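Local coordinates for protein Cj0977 (PDB 3BNV) that is of unknown biochemical function but serves Campylobacter jejuni as a sigma28-regulated, nonflagellar virulence factor with a hot-dog fold, at the interface of chains A and B. Numbering follows the deposited sequence. Chains: chain A/B, Cj0977.

Contacts 1 and 2 are neighbouring patches of one two-fold symmetric interface, with their C-alpha centres about 14 Å apart. Contact 1 sets loops of chain A against B:His147 and the 3-10 turn 148-150 that follows it. Contact 2 joins the strands 87-96 of both chains and adds the start of helix 67-82 of chain A. The two patches share no residue, but A:Leu64 of contact 1 lies shortly before A:Asp67 of contact 2 in the sequence. Together they combine strand pairing with a grip on the partner's tail, as would suit a hot-dog dimer. Symmetry repeats each with the chains exchanged.

Contact 1: the interface of chains A and B. Residues chain A 60, 62-64, 101; chain B 147-149.
At chi1 -164° the imidazole of B:His147 swings away from its own backbone N and towards A:Asp60. A:Asp60 has its CG between the backbone N and the carbonyl carbon (chi1 65°), and the two side chains meet from opposite directions. B:His147 NE2 donates a hydrogen bond of 2.9 Å to the carboxylate oxygen A:Asp60 OD2. The oxygen lies in the ring plane and receives the bond on its syn lone pair. The carboxylate and ring planes are 45° apart.

Both flat groups are held from behind. A:Asp60 OD1 accepts the backbone N-H groups of A:Gln62 and A:Leu64, which reach it from opposite faces of the carboxylate. This probably steadies the loop and limits rotation of the carboxylate. On the other side, the backbone N of B:Phe149 donates to B:His147 ND1, 3.1 Å away, so both ring nitrogens are engaged. The carboxylate would probably polarise the imidazole.

The aliphatic part of A:Gln62 passes over the rim of one face of the imidazole, with CB 3.7 Å from B:His147 NE2. A:Leu64 CB comes to the ring edge.

The bent chain of A:Lys101 lays its CD over one face of B:Phe149, 3.7 Å from the ring centroid, in an off-centre CH-pi contact. B:Ile148 CD1, whose placement is doubtful, lies off-centre on the opposite side. The patch ties the C-terminal turn of one subunit to loops of the other. Beyond the ring, a water links the terminal nitrogen A:Lys101 NZ, at 3.0 Å, to the carbonyl oxygen B:Phe149 O.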
# COMPACT_ATOMS: atom_id res chain seq x y z
N ASP A 60 -1.84 -0.03 -15.69
CA ASP A 60 -2.19 -0.25 -17.08
C ASP A 60 -1.25 0.46 -18.06
O ASP A 60 -0.26 1.07 -17.65
CB ASP A 60 -3.66 0.09 -17.33
CG ASP A 60 -3.97 1.58 -17.14
OD1 ASP A 60 -3.06 2.44 -17.23
OD2 ASP A 60 -5.17 1.90 -16.93
N GLN A 62 -1.97 2.99 -19.76
CA GLN A 62 -2.45 4.36 -19.90
C GLN A 62 -1.82 5.32 -18.90
O GLN A 62 -2.16 6.49 -18.85
CB GLN A 62 -3.96 4.40 -19.69
CG GLN A 62 -4.72 3.38 -20.54
CD GLN A 62 -4.57 3.64 -22.02
OE1 GLN A 62 -5.05 4.66 -22.52
NE2 GLN A 62 -3.89 2.74 -22.74
N GLY A 63 -0.91 4.81 -18.07
CA GLY A 63 -0.22 5.64 -17.09
C GLY A 63 -0.93 5.73 -15.75
O GLY A 63 -0.56 6.54 -14.91
N LEU A 64 -1.93 4.90 -15.53
CA LEU A 64 -2.66 4.93 -14.29
C LEU A 64 -1.82 4.23 -13.22
O LEU A 64 -1.30 3.14 -13.44
CB LEU A 64 -4.03 4.27 -14.46
CG LEU A 64 -4.89 4.07 -13.22
CD1 LEU A 64 -5.48 5.37 -12.83
CD2 LEU A 64 -5.98 3.03 -13.52
N LYS A 101 -1.36 9.87 -12.01
CA LYS A 101 -1.02 9.65 -13.38
C LYS A 101 0.51 9.56 -13.45
O LYS A 101 1.20 10.32 -12.77
CB LYS A 101 -1.55 10.83 -14.21
CG LYS A 101 -1.21 10.77 -15.67
CD LYS A 101 -2.44 10.98 -16.55
CE LYS A 101 -2.66 12.43 -16.93
NZ LYS A 101 -3.94 12.57 -17.68
N HIS B 147 -12.05 4.99 -19.27
CA HIS B 147 -10.93 5.18 -18.34
C HIS B 147 -11.13 6.43 -17.46
O HIS B 147 -11.57 7.47 -17.98
CB HIS B 147 -9.63 5.30 -19.14
CG HIS B 147 -8.40 5.12 -18.30
ND1 HIS B 147 -7.77 6.16 -17.66
CD2 HIS B 147 -7.70 4.00 -17.98
CE1 HIS B 147 -6.73 5.71 -16.99
NE2 HIS B 147 -6.66 4.40 -17.17
N ILE B 148 -10.80 6.38 -16.16
CA ILE B 148 -11.00 7.60 -15.34
C ILE B 148 -10.37 8.82 -16.00
O ILE B 148 -10.91 9.92 -15.89
CB ILE B 148 -10.42 7.57 -13.89
CG1 ILE B 148 -9.70 6.29 -13.58
CG2 ILE B 148 -11.45 8.00 -12.81
CD1 ILE B 148 -8.22 6.48 -13.71
N PHE B 149 -9.23 8.66 -16.66
CA PHE B 149 -8.46 9.82 -17.09
C PHE B 149 -9.17 10.66 -18.12
O PHE B 149 -8.75 11.76 -18.44
CB PHE B 149 -7.09 9.41 -17.58
CG PHE B 149 -6.13 9.10 -16.48
CD1 PHE B 149 -5.04 8.28 -16.69
CD2 PHE B 149 -6.34 9.64 -15.21
CE1 PHE B 149 -4.16 8.01 -15.68
CE2 PHE B 149 -5.48 9.37 -14.21
CZ PHE B 149 -4.38 8.56 -14.43
O HOH W 1 -6.83 13.24 -17.07

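Contact 2: the interface of chains A and B. Residues chain A 67, 94-96; chain B 88-91.
A:Asp67 and B:Ile89 run antiparallel, side by side, and the acid ends at the backbone of the isoleucine. There the carboxylate oxygen A:Asp67 OD1 accepts a hydrogen bond from B:Ile89 N at 3.2 Å. The bond is fairly straight, but the donor stands above the carboxylate plane, 40° out of it. The flank of the acid also packs on the isoleucine, with A:Asp67 CB 3.8 Å from B:Ile89 CG1. A water lies close to both the other carboxylate oxygen, A:Asp67 OD2, and the carbonyl oxygen B:Ile89 O. The acid thus takes the N-H of B:Ile89 directly and reaches its carbonyl through water.

A:Phe96 crosses B:Ile89 at a slant. B:Ile89 CG1 sits over one face of the phenyl ring, off-centre, near the ring's margin. Its methyl B:Ile89 CD1 comes within 3.5 Å of A:Phe96 CE1. With chi1 at 82°, CG1 of B:Ile89 is flanked by N and C of its own backbone, where the branch can touch both the acid and the ring. The ring edge of A:Phe96 faces the peptide between B:Ile90 and B:Gly91, with A:Phe96 CD1 3.7 Å from B:Gly91 N.

The backbones meet at the same place. A:Phe96 N donates to the carbonyl oxygen B:Ile90 O at 2.9 Å. A:Phe95 and B:Gly91 form an antiparallel bridge.

This is a strand-to-strand interface between the two copies of strand 87-96, flanked by the N-terminal end of helix 67-82. It probably joins the sheets of two hot-dog subunits into one continuous sheet. A:Asp67 links the helix start of one subunit to strand 87-96 of the other and may help set their register.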
# COMPACT_ATOMS: atom_id res chain seq x y z
N ASP A 67 -3.24 2.30 -6.91
CA ASP A 67 -3.50 3.10 -5.72
C ASP A 67 -2.64 2.69 -4.52
O ASP A 67 -2.27 3.54 -3.69
CB ASP A 67 -4.98 3.05 -5.38
CG ASP A 67 -5.86 3.73 -6.43
OD1 ASP A 67 -6.72 3.06 -7.08
OD2 ASP A 67 -5.73 4.97 -6.60
N CYS A 94 -8.44 5.16 4.74
CA CYS A 94 -8.01 6.10 3.68
C CYS A 94 -9.11 6.49 2.71
O CYS A 94 -10.03 5.70 2.44
CB CYS A 94 -6.89 5.53 2.83
SG CYS A 94 -5.55 4.82 3.75
N PHE A 95 -8.98 7.70 2.18
CA PHE A 95 -9.75 8.18 1.02
C PHE A 95 -8.78 8.47 -0.13
O PHE A 95 -7.77 9.15 0.05
CB PHE A 95 -10.53 9.46 1.36
CG PHE A 95 -11.52 9.28 2.47
CD1 PHE A 95 -12.80 8.83 2.21
CD2 PHE A 95 -11.15 9.53 3.80
CE1 PHE A 95 -13.70 8.64 3.24
CE2 PHE A 95 -12.04 9.34 4.84
CZ PHE A 95 -13.31 8.90 4.56
N PHE A 96 -9.10 7.94 -1.30
CA PHE A 96 -8.38 8.23 -2.52
C PHE A 96 -9.26 9.05 -3.42
O PHE A 96 -10.07 8.51 -4.14
CB PHE A 96 -8.11 6.92 -3.25
CG PHE A 96 -7.31 5.94 -2.45
CD1 PHE A 96 -7.93 5.02 -1.64
CD2 PHE A 96 -5.95 5.92 -2.54
CE1 PHE A 96 -7.19 4.11 -0.93
CE2 PHE A 96 -5.21 5.03 -1.83
CZ PHE A 96 -5.83 4.11 -1.03
N VAL B 88 -11.03 1.73 -10.18
CA VAL B 88 -10.08 2.35 -9.32
C VAL B 88 -10.62 2.16 -7.93
O VAL B 88 -11.81 1.91 -7.77
CB VAL B 88 -9.99 3.82 -9.71
CG1 VAL B 88 -10.40 4.76 -8.60
CG2 VAL B 88 -8.65 4.10 -10.31
N ILE B 89 -9.78 2.25 -6.91
CA ILE B 89 -10.31 2.26 -5.57
C ILE B 89 -10.39 3.68 -5.00
O ILE B 89 -9.54 4.53 -5.31
CB ILE B 89 -9.58 1.30 -4.60
CG1 ILE B 89 -8.32 1.93 -4.06
CG2 ILE B 89 -9.35 -0.09 -5.22
CD1 ILE B 89 -7.90 1.23 -2.81
N ILE B 90 -11.39 3.91 -4.15
CA ILE B 90 -11.77 5.26 -3.74
C ILE B 90 -11.65 5.45 -2.23
O ILE B 90 -11.65 6.57 -1.72
CB ILE B 90 -13.22 5.49 -4.23
CG1 ILE B 90 -13.59 6.92 -4.30
CG2 ILE B 90 -14.27 4.88 -3.27
CD1 ILE B 90 -15.09 7.04 -3.79
N GLY B 91 -11.57 4.33 -1.52
CA GLY B 91 -11.52 4.33 -0.05
C GLY B 91 -11.21 2.96 0.51
O GLY B 91 -11.51 1.94 -0.10
O HOH W 2 -8.04 5.75 -6.91